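Local coordinates for protein halohydrin epoxidase A (Corynebacterium sp., PDB 4Z9F) that probably catalyses the conversion of halohydrins into epoxides with release of hydrogen halide, on a fold related to the short-chain dehydrogenases/reductases, at residues C[109-114]-C[155-160]; C[119-122]-C[126-129]; C[163-166]-C[171-174]; C[100-105]-C[148-153]. The protein carries 1 engineered substitution. All blocks are in the same frame, centred on the assembly; numbering follows the deposited sequence.

Contact 1 of 4, residues C[109-114]-C[155-160]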
loop_
_atom_site.group_PDB
_atom_site.type_symbol
_atom_site.label_atom_id
_atom_site.label_comp_id
_atom_site.label_asym_id
_atom_site.label_seq_id
_atom_site.Cartn_x
_atom_site.Cartn_y
_atom_site.Cartn_z
ATOM N N PHE C 109 10.345 -16.582 -15.734
ATOM C CA PHE C 109 10.282 -17.984 -15.319
ATOM C C PHE C 109 9.011 -18.318 -14.548
ATOM O O PHE C 109 8.337 -19.293 -14.915
ATOM C CB PHE C 109 11.556 -18.321 -14.523
ATOM C CG PHE C 109 11.750 -19.786 -14.236
ATOM C CD1 PHE C 109 11.034 -20.421 -13.230
ATOM C CD2 PHE C 109 12.697 -20.517 -14.939
ATOM C CE1 PHE C 109 11.235 -21.756 -12.956
ATOM C CE2 PHE C 109 12.905 -21.850 -14.661
ATOM C CZ PHE C 109 12.172 -22.471 -13.669
ATOM N N PRO C 110 8.613 -17.578 -13.502
ATOM C CA PRO C 110 7.357 -17.935 -12.827
ATOM C C PRO C 110 6.117 -17.746 -13.698
ATOM O O PRO C 110 5.166 -18.522 -13.559
ATOM C CB PRO C 110 7.337 -17.019 -11.591
ATOM C CG PRO C 110 8.330 -15.922 -11.891
ATOM C CD PRO C 110 9.366 -16.542 -12.764
ATOM N N ILE C 111 6.093 -16.766 -14.606
ATOM C CA ILE C 111 4.930 -16.601 -15.482
ATOM C C ILE C 111 4.772 -17.810 -16.404
ATOM O O ILE C 111 3.671 -18.346 -16.571
ATOM C CB ILE C 111 5.043 -15.294 -16.285
ATOM C CG1 ILE C 111 4.656 -14.104 -15.406
ATOM C CG2 ILE C 111 4.150 -15.349 -17.523
ATOM C CD1 ILE C 111 4.944 -12.763 -16.042
ATOM N N LEU C 112 5.870 -18.251 -17.023
ATOM C CA LEU C 112 5.805 -19.417 -17.902
ATOM C C LEU C 112 5.408 -20.666 -17.129
ATOM O O LEU C 112 4.671 -21.514 -17.646
ATOM C CB LEU C 112 7.149 -19.637 -18.609
ATOM C CG LEU C 112 7.590 -18.588 -19.632
ATOM C CD1 LEU C 112 8.891 -19.005 -20.294
ATOM C CD2 LEU C 112 6.509 -18.334 -20.672
ATOM N N LEU C 113 5.900 -20.809 -15.894
ATOM C CA LEU C 113 5.482 -21.926 -15.053
ATOM C C LEU C 113 3.991 -21.853 -14.753
ATOM O O LEU C 113 3.259 -22.827 -14.955
ATOM C CB LEU C 113 6.282 -21.939 -13.753
ATOM C CG LEU C 113 5.796 -22.898 -12.660
ATOM C CD1 LEU C 113 5.880 -24.337 -13.148
ATOM C CD2 LEU C 113 6.633 -22.738 -11.408
ATOM N N LEU C 114 3.521 -20.698 -14.266
ATOM C CA LEU C 114 2.095 -20.541 -13.980
ATOM C C LEU C 114 1.242 -20.779 -15.226
ATOM O O LEU C 114 0.199 -21.440 -15.147
ATOM C CB LEU C 114 1.821 -19.148 -13.397
ATOM C CG LEU C 114 0.356 -18.788 -13.129
ATOM C CD1 LEU C 114 -0.254 -19.678 -12.053
ATOM C CD2 LEU C 114 0.208 -17.311 -12.769
ATOM N N VAL C 155 4.762 -10.244 -7.578
ATOM C CA VAL C 155 3.709 -10.015 -6.601
ATOM C C VAL C 155 2.443 -9.542 -7.303
ATOM O O VAL C 155 1.337 -9.986 -6.982
ATOM C CB VAL C 155 4.182 -9.011 -5.535
ATOM C CG1 VAL C 155 3.049 -8.714 -4.550
ATOM C CG2 VAL C 155 5.400 -9.566 -4.786
ATOM N N ALA C 156 2.590 -8.623 -8.262
ATOM C CA ALA C 156 1.447 -8.123 -9.021
ATOM C C ALA C 156 0.821 -9.216 -9.875
ATOM O O ALA C 156 -0.393 -9.198 -10.121
ATOM C CB ALA C 156 1.887 -6.951 -9.904
ATOM N N LEU C 157 1.628 -10.171 -10.340
ATOM C CA LEU C 157 1.063 -11.314 -11.053
ATOM C C LEU C 157 0.139 -12.111 -10.142
ATOM O O LEU C 157 -0.978 -12.476 -10.533
ATOM C CB LEU C 157 2.186 -12.192 -11.602
ATOM C CG LEU C 157 1.809 -13.578 -12.151
ATOM C CD1 LEU C 157 1.193 -13.435 -13.531
ATOM C CD2 LEU C 157 3.052 -14.449 -12.193
ATOM N N VAL C 158 0.571 -12.351 -8.905
ATOM C CA VAL C 158 -0.276 -13.019 -7.922
ATOM C C VAL C 158 -1.571 -12.246 -7.699
ATOM O O VAL C 158 -2.670 -12.813 -7.736
ATOM C CB VAL C 158 0.494 -13.200 -6.604
ATOM C CG1 VAL C 158 -0.450 -13.591 -5.485
ATOM C CG2 VAL C 158 1.592 -14.232 -6.790
ATOM N N GLU C 159 -1.461 -10.941 -7.420
ATOM C CA GLU C 159 -2.650 -10.167 -7.074
ATOM C C GLU C 159 -3.644 -10.133 -8.230
ATOM O O GLU C 159 -4.860 -10.149 -8.013
ATOM C CB GLU C 159 -2.247 -8.748 -6.677
ATOM C CG GLU C 159 -1.364 -8.735 -5.461
ATOM C CD GLU C 159 -0.991 -7.336 -5.008
ATOM O OE1 GLU C 159 -0.625 -7.204 -3.823
ATOM O OE2 GLU C 159 -1.057 -6.385 -5.830
ATOM N N SER C 160 -3.141 -10.090 -9.464
ATOM C CA SER C 160 -4.026 -9.963 -10.618
ATOM C C SER C 160 -4.561 -11.318 -11.074
ATOM O O SER C 160 -5.761 -11.456 -11.345
ATOM C CB SER C 160 -3.302 -9.280 -11.773
ATOM O OG SER C 160 -4.106 -9.365 -12.944
#
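Ile111 and Leu114 of helix 96-123 meet Leu157 of helix 147-165 in the layer of helices that covers one face of the parallel sheet. Both segments run in broadly the same direction, and their closest alpha carbons, those of Ile111 and Leu157, are 7.9 Å apart, so the side chains have to bridge the gap. Leu157 does most of this: with its CG anti to the backbone N (chi1 169°), the forked end is carried out from its own helix and both methyls are used. Leu157 CD2 comes within 3.6 Å of Ile111 CG1, the closest approach of the contact, and Leu157 CD1 lies 4.0 Å from the same Ile111 CG1. These two side chains pass at a slant, with the methylene of isoleucine rather than its terminal methyl doing the touching. Leu114 instead meets Leu157 tip to tip, its CD2 4.1 Å from Leu157 CD1. In this Rossmann-like fold the two helices follow neighbouring parallel strands, and Leu114 and Val158 both pack on Phe131 and Leu172 of the sheet. The second subunit also covers the contact: Phe103 of the second subunit packs on Ile111, and Pro145 of the second subunit on Leu157. Further round helix 147-165, Ser160 OG is hydrogen-bonded to Leu141 O of the second subunit, while Glu159 forms a salt bridge with Lys138 of its own chain.

Contact 2 of 4, residues C[119-122]-C[126-129]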
loop_
_atom_site.group_PDB
_atom_site.type_symbol
_atom_site.label_atom_id
_atom_site.label_comp_id
_atom_site.label_asym_id
_atom_site.label_seq_id
_atom_site.Cartn_x
_atom_site.Cartn_y
_atom_site.Cartn_z
ATOM N N ALA C 119 -4.114 -25.001 -16.998
ATOM C CA ALA C 119 -5.030 -25.991 -17.564
ATOM C C ALA C 119 -5.058 -27.273 -16.742
ATOM O O ALA C 119 -6.158 -27.686 -16.332
ATOM C CB ALA C 119 -4.682 -26.252 -19.035
ATOM N N PRO C 120 -3.926 -27.925 -16.427
ATOM C CA PRO C 120 -4.014 -29.158 -15.634
ATOM C C PRO C 120 -4.515 -28.921 -14.227
ATOM O O PRO C 120 -5.224 -29.776 -13.684
ATOM C CB PRO C 120 -2.575 -29.700 -15.638
ATOM C CG PRO C 120 -1.719 -28.532 -15.960
ATOM C CD PRO C 120 -2.544 -27.673 -16.880
ATOM N N LEU C 121 -4.167 -27.789 -13.615
ATOM C CA LEU C 121 -4.665 -27.505 -12.271
ATOM C C LEU C 121 -6.175 -27.266 -12.272
ATOM O O LEU C 121 -6.877 -27.681 -11.343
ATOM C CB LEU C 121 -3.920 -26.300 -11.693
ATOM C CG LEU C 121 -2.764 -26.593 -10.734
ATOM C CD1 LEU C 121 -1.797 -27.580 -11.309
ATOM C CD2 LEU C 121 -2.046 -25.303 -10.365
ATOM N N ARG C 122 -6.699 -26.593 -13.300
ATOM C CA ARG C 122 -8.148 -26.419 -13.380
ATOM C C ARG C 122 -8.848 -27.761 -13.543
ATOM O O ARG C 122 -9.838 -28.045 -12.860
ATOM C CB ARG C 122 -8.526 -25.481 -14.529
ATOM C CG ARG C 122 -10.046 -25.442 -14.762
ATOM C CD ARG C 122 -10.507 -24.124 -15.338
ATOM N NE ARG C 122 -9.736 -23.791 -16.522
ATOM C CZ ARG C 122 -9.032 -22.680 -16.690
ATOM N NH1 ARG C 122 -8.361 -22.512 -17.814
ATOM N NH2 ARG C 122 -8.999 -21.740 -15.753
ATOM N N GLY C 126 -8.380 -27.628 -8.891
ATOM C CA GLY C 126 -7.731 -26.573 -8.140
ATOM C C GLY C 126 -6.432 -27.033 -7.501
ATOM O O GLY C 126 -6.048 -28.205 -7.551
ATOM N N ALA C 127 -5.769 -26.061 -6.871
ATOM C CA ALA C 127 -4.473 -26.258 -6.236
ATOM C C ALA C 127 -4.042 -24.952 -5.587
ATOM O O ALA C 127 -4.724 -23.931 -5.724
ATOM C CB ALA C 127 -3.402 -26.708 -7.232
ATOM N N SER C 128 -2.917 -24.978 -4.881
ATOM C CA SER C 128 -2.299 -23.766 -4.365
ATOM C C SER C 128 -1.000 -23.509 -5.115
ATOM O O SER C 128 -0.214 -24.428 -5.366
ATOM C CB SER C 128 -2.030 -23.868 -2.861
ATOM O OG SER C 128 -3.225 -24.052 -2.129
ATOM N N VAL C 129 -0.790 -22.259 -5.502
ATOM C CA VAL C 129 0.429 -21.842 -6.157
ATOM C C VAL C 129 0.984 -20.726 -5.281
ATOM O O VAL C 129 0.361 -19.659 -5.160
ATOM C CB VAL C 129 0.188 -21.380 -7.601
ATOM C CG1 VAL C 129 1.495 -21.107 -8.309
ATOM C CG2 VAL C 129 -0.630 -22.434 -8.383
#
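Leu121, near the C-terminal end of helix 96-123, packs closely on Ala127 and Val129 of the strand that follows. Its CG sits 3.6 Å from Ala127 CB, and its CD2 reaches Val129 CG2 at 3.8 Å, slanting across that valine. The chi1 of Leu121, -99°, is well away from a staggered value, and this rotation lays the isobutyl group over both residues. The backbone is joined as well: Leu121 O accepts at 2.9 Å from Gly126 N, a donor five residues further along the chain (N-H...O angle 152°), which draws the chain back beneath the helix end. Gly126 makes the turn with a positive phi of 112°, where a beta carbon would be jammed against the carbonyl O of the preceding residue. The looser side is that of the partly exposed Arg122. It starts away from the strand, and its guanidinium forms salt bridges with Asp168 and with Glu92 of the second subunit. Ser128 is buried on the other face of the strand, against Thr75. Ile73, Ile76 and Ile170 from the flanking strands also pack on Leu121. The arrangement is the tight alpha-to-beta turn of a Rossmann-like fold, where a helix end is folded down onto the next parallel strand.

Contact 3 of 4, residues C[163-166]-C[171-174]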
loop_
_atom_site.group_PDB
_atom_site.type_symbol
_atom_site.label_atom_id
_atom_site.label_comp_id
_atom_site.label_asym_id
_atom_site.label_seq_id
_atom_site.Cartn_x
_atom_site.Cartn_y
_atom_site.Cartn_z
ATOM N N LYS C 163 -7.550 -12.936 -9.319
ATOM C CA LYS C 163 -8.895 -12.436 -9.550
ATOM C C LYS C 163 -9.697 -13.383 -10.426
ATOM O O LYS C 163 -10.920 -13.455 -10.289
ATOM C CB LYS C 163 -8.847 -11.062 -10.210
ATOM C CG LYS C 163 -8.031 -10.033 -9.448
ATOM C CD LYS C 163 -8.505 -9.867 -8.011
ATOM C CE LYS C 163 -7.890 -8.584 -7.413
ATOM N NZ LYS C 163 -7.831 -8.553 -5.931
ATOM N N THR C 164 -9.031 -14.090 -11.340
ATOM C CA THR C 164 -9.691 -15.064 -12.210
ATOM C C THR C 164 -9.469 -16.511 -11.766
ATOM O O THR C 164 -10.411 -17.315 -11.786
ATOM C CB THR C 164 -9.222 -14.875 -13.662
ATOM O OG1 THR C 164 -7.790 -14.844 -13.728
ATOM C CG2 THR C 164 -9.752 -13.565 -14.224
ATOM N N LEU C 165 -8.254 -16.868 -11.341
ATOM C CA LEU C 165 -7.960 -18.263 -11.041
ATOM C C LEU C 165 -8.646 -18.751 -9.763
ATOM O O LEU C 165 -8.914 -19.953 -9.634
ATOM C CB LEU C 165 -6.440 -18.464 -10.963
ATOM C CG LEU C 165 -5.674 -18.178 -12.253
ATOM C CD1 LEU C 165 -4.153 -18.304 -12.083
ATOM C CD2 LEU C 165 -6.154 -19.112 -13.348
ATOM N N SER C 166 -8.961 -17.854 -8.815
ATOM C CA SER C 166 -9.577 -18.300 -7.562
ATOM C C SER C 166 -10.922 -18.987 -7.793
ATOM O O SER C 166 -11.321 -19.862 -7.007
ATOM C CB SER C 166 -9.761 -17.124 -6.595
ATOM O OG SER C 166 -8.536 -16.423 -6.403
ATOM N N LEU C 171 -5.535 -21.322 -6.029
ATOM C CA LEU C 171 -5.373 -20.241 -5.053
ATOM C C LEU C 171 -3.925 -19.761 -5.032
ATOM O O LEU C 171 -3.016 -20.537 -4.710
ATOM C CB LEU C 171 -5.803 -20.712 -3.661
ATOM C CG LEU C 171 -7.167 -21.398 -3.612
ATOM C CD1 LEU C 171 -7.478 -21.821 -2.207
ATOM C CD2 LEU C 171 -8.247 -20.464 -4.132
ATOM N N LEU C 172 -3.713 -18.485 -5.381
ATOM C CA LEU C 172 -2.383 -17.913 -5.532
ATOM C C LEU C 172 -2.034 -17.061 -4.315
ATOM O O LEU C 172 -2.910 -16.402 -3.737
ATOM C CB LEU C 172 -2.289 -17.066 -6.808
ATOM C CG LEU C 172 -1.875 -17.788 -8.100
ATOM C CD1 LEU C 172 -2.800 -18.951 -8.487
ATOM C CD2 LEU C 172 -1.730 -16.801 -9.257
ATOM N N TYR C 173 -0.755 -17.088 -3.924
ATOM C CA TYR C 173 -0.260 -16.286 -2.806
ATOM C C TYR C 173 1.175 -15.876 -3.096
ATOM O O TYR C 173 1.892 -16.543 -3.844
ATOM C CB TYR C 173 -0.272 -17.029 -1.462
ATOM C CG TYR C 173 -1.532 -17.791 -1.121
ATOM C CD1 TYR C 173 -2.512 -17.222 -0.308
ATOM C CD2 TYR C 173 -1.739 -19.082 -1.598
ATOM C CE1 TYR C 173 -3.663 -17.907 0.009
ATOM C CE2 TYR C 173 -2.881 -19.782 -1.279
ATOM C CZ TYR C 173 -3.845 -19.189 -0.482
ATOM O OH TYR C 173 -4.987 -19.882 -0.154
ATOM N N ALA C 174 1.600 -14.778 -2.476
ATOM C CA ALA C 174 2.993 -14.364 -2.516
ATOM C C ALA C 174 3.520 -14.243 -1.095
ATOM O O ALA C 174 2.832 -13.738 -0.207
ATOM C CB ALA C 174 3.174 -13.038 -3.266
HETATM O O HOH W 1 -6.012 -17.340 -6.860
#
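Leu165 carries its CG anti to the carbonyl carbon (chi1 -62°), and an extended chi2 of 176° carries CD1 outward from helix 147-165 towards strand 170-177. There Leu172 waits with chi1 -89°, bending its fork back to the helix although its CB does not point straight at it. Leu165 CD1 settles against both prongs, 3.9 Å from Leu172 CD1 and 4.0 Å from Leu172 CD2, and the two side chains cross at a slant. Leu171 starts out in the other direction, yet its end returns: Leu171 CD2 lies 4.3 Å from Ser166 O and 4.4 Å from Ser166 CB, a looser contact. Polar contact is made through one water. It donates to Ser166 OG at 2.7 Å and accepts from Leu172 N at 3.0 Å, thereby linking segment 163-166 to the strand backbone where they do not bond directly. Ser166 OG is also hydrogen-bonded to Ala162 O one turn back, so two partners fix its hydroxyl. Leu114 and Ile118 of helix 96-123 pack on Leu165 as well, while Lys163 reaches out to the C-terminal carboxylate of Pro244 of the third subunit. Helix and returning strand are the second half of the beta-alpha-beta crossover formed by strand 127-132, helix 147-165 and strand 170-177, the repeating unit of the Rossmann-like fold.

Contact 4 of 4, residues C[100-105]-C[148-153]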
loop_
_atom_site.group_PDB
_atom_site.type_symbol
_atom_site.label_atom_id
_atom_site.label_comp_id
_atom_site.label_asym_id
_atom_site.label_seq_id
_atom_site.Cartn_x
_atom_site.Cartn_y
_atom_site.Cartn_z
ATOM N N ARG C 100 18.390 -8.473 -18.028
ATOM C CA ARG C 100 17.434 -9.438 -18.560
ATOM C C ARG C 100 17.411 -10.715 -17.729
ATOM O O ARG C 100 16.344 -11.303 -17.518
ATOM C CB ARG C 100 17.752 -9.745 -20.022
ATOM C CG ARG C 100 17.493 -8.559 -20.941
ATOM C CD ARG C 100 17.698 -8.897 -22.409
ATOM N NE ARG C 100 17.575 -7.701 -23.239
ATOM C CZ ARG C 100 16.412 -7.183 -23.625
ATOM N NH1 ARG C 100 15.280 -7.766 -23.256
ATOM N NH2 ARG C 100 16.383 -6.082 -24.375
ATOM N N GLN C 101 18.574 -11.167 -17.247
ATOM C CA GLN C 101 18.582 -12.382 -16.438
ATOM C C GLN C 101 17.844 -12.186 -15.121
ATOM O O GLN C 101 17.287 -13.144 -14.572
ATOM C CB GLN C 101 20.011 -12.837 -16.156
ATOM C CG GLN C 101 20.050 -14.100 -15.319
ATOM C CD GLN C 101 21.449 -14.562 -15.037
ATOM O OE1 GLN C 101 22.416 -13.954 -15.496
ATOM N NE2 GLN C 101 21.574 -15.629 -14.263
ATOM N N VAL C 102 17.853 -10.968 -14.586
ATOM C CA VAL C 102 17.117 -10.710 -13.352
ATOM C C VAL C 102 15.627 -10.903 -13.586
ATOM O O VAL C 102 14.935 -11.582 -12.813
ATOM C CB VAL C 102 17.430 -9.297 -12.831
ATOM C CG1 VAL C 102 16.460 -8.916 -11.715
ATOM C CG2 VAL C 102 18.876 -9.234 -12.358
ATOM N N PHE C 103 15.111 -10.309 -14.660
ATOM C CA PHE C 103 13.699 -10.469 -14.976
ATOM C C PHE C 103 13.393 -11.894 -15.405
ATOM O O PHE C 103 12.348 -12.443 -15.037
ATOM C CB PHE C 103 13.284 -9.469 -16.050
ATOM C CG PHE C 103 13.003 -8.106 -15.501
ATOM C CD1 PHE C 103 14.031 -7.200 -15.316
ATOM C CD2 PHE C 103 11.716 -7.749 -15.122
ATOM C CE1 PHE C 103 13.778 -5.946 -14.792
ATOM C CE2 PHE C 103 11.459 -6.493 -14.602
ATOM C CZ PHE C 103 12.494 -5.595 -14.437
ATOM N N GLU C 104 14.309 -12.519 -16.150
ATOM C CA GLU C 104 14.086 -13.894 -16.582
ATOM C C GLU C 104 13.878 -14.811 -15.387
ATOM O O GLU C 104 12.901 -15.565 -15.333
ATOM C CB GLU C 104 15.256 -14.385 -17.433
ATOM C CG GLU C 104 14.948 -15.676 -18.193
ATOM C CD GLU C 104 13.965 -15.474 -19.329
ATOM O OE1 GLU C 104 13.226 -16.432 -19.657
ATOM O OE2 GLU C 104 13.932 -14.367 -19.907
ATOM N N ALA C 105 14.765 -14.729 -14.388
ATOM C CA ALA C 105 14.693 -15.659 -13.262
ATOM C C ALA C 105 13.543 -15.327 -12.314
ATOM O O ALA C 105 12.928 -16.231 -11.726
ATOM C CB ALA C 105 16.021 -15.663 -12.490
ATOM N N GLY C 148 14.285 -5.557 -7.199
ATOM C CA GLY C 148 13.015 -5.091 -6.691
ATOM C C GLY C 148 11.925 -5.092 -7.749
ATOM O O GLY C 148 10.873 -5.712 -7.571
ATOM N N PRO C 149 12.134 -4.356 -8.850
ATOM C CA PRO C 149 11.150 -4.388 -9.947
ATOM C C PRO C 149 10.739 -5.793 -10.371
ATOM O O PRO C 149 9.542 -6.061 -10.540
ATOM C CB PRO C 149 11.882 -3.639 -11.064
ATOM C CG PRO C 149 12.649 -2.593 -10.306
ATOM C CD PRO C 149 13.130 -3.287 -9.052
ATOM N N ALA C 150 11.700 -6.701 -10.525
ATOM C CA ALA C 150 11.360 -8.064 -10.934
ATOM C C ALA C 150 10.504 -8.776 -9.886
ATOM O O ALA C 150 9.545 -9.482 -10.231
ATOM C CB ALA C 150 12.640 -8.847 -11.228
ATOM N N ARG C 151 10.834 -8.618 -8.602
ATOM C CA ARG C 151 9.991 -9.197 -7.559
ATOM C C ARG C 151 8.603 -8.558 -7.552
ATOM O O ARG C 151 7.595 -9.250 -7.378
ATOM C CB ARG C 151 10.641 -9.032 -6.185
ATOM C CG ARG C 151 11.929 -9.828 -5.987
ATOM C CD ARG C 151 11.680 -11.329 -5.980
ATOM N NE ARG C 151 12.843 -12.068 -5.481
ATOM C CZ ARG C 151 12.940 -13.390 -5.477
ATOM N NH1 ARG C 151 14.027 -13.972 -5.000
ATOM N NH2 ARG C 151 11.957 -14.129 -5.972
ATOM N N ALA C 152 8.531 -7.235 -7.697
ATOM C CA ALA C 152 7.221 -6.580 -7.658
ATOM C C ALA C 152 6.332 -7.038 -8.806
ATOM O O ALA C 152 5.110 -7.129 -8.649
ATOM C CB ALA C 152 7.378 -5.056 -7.687
ATOM N N ALA C 153 6.917 -7.305 -9.973
ATOM C CA ALA C 153 6.110 -7.825 -11.076
ATOM C C ALA C 153 5.425 -9.126 -10.682
ATOM O O ALA C 153 4.242 -9.326 -10.975
ATOM C CB ALA C 153 6.974 -8.027 -12.328
#
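Phe103 and Ala150 of helices 96-123 and 147-165 meet in a CH-pi interaction. Ala150 CB stands over a face of the Phe103 ring, 4.2 Å from its centroid and 13° off the normal, displaced slightly towards the rim. The CG of Phe103 is anti to the carbonyl carbon (chi1 -81°), which brings the ring alongside helix 147-165 and sets its CE2 4.0 Å from Ala150 CA. Aliphatic contacts complete the interface. Phe103 CZ lies 3.9 Å from Pro149 CB, an oblique approach in which the two side chains cross. Val102 sends its CG1 to Ala150 CB at 3.9 Å, so the alanine methyl meets the valine branch on one side and the ring at about a right angle to it. With only a methyl to accommodate, the alpha carbons of Phe103 and Ala150 come within 5.3 Å, and the segment axes approach to 8.9 Å at a crossing angle of -24°. Polar groups act around this core. Ser107 OG, further along helix 96-123, is hydrogen-bonded to Ala150 O. The Arg151 guanidinium is hydrogen-bonded to Tyr147 OH and Asp80 O; Tyr147 and Arg151, four positions apart, fit the tyrosine-arginine pattern of halohydrin dehalogenases. Arg100 is paired with Glu96 of its own chain and Glu104 of the second subunit, and Glu104 with Arg100 of the second subunit. Pro149 packs on Leu157 of the second subunit. Direct contact between the segments is thus wholly apolar and depends on close shape fit, with the Arg100 and Glu104 charges and the Arg151 guanidinium paired outside them.

Overall arrangement
From the N terminus, helix 96-123 supplies in turn the first segments of contacts 4, 1 and 2. Contact 2 closes first, a short turn from the helix end into strand 127-132. The chain then enters helix 147-165, where contact 4 closes before contact 1; opened in the same order, the two loops cross, and both enclose contact 2. Contact 3 follows in series, tying helix 147-165 to strand 170-177. Contacts 1 and 4 thus join two neighbouring helices at successive levels, and contacts 2 and 3 fasten them to adjacent strands. Val158 touches strand 170-177, linking contacts 1 and 3, and backbone bonds between Leu171 and both Ala127 and Val129 link contacts 2 and 3.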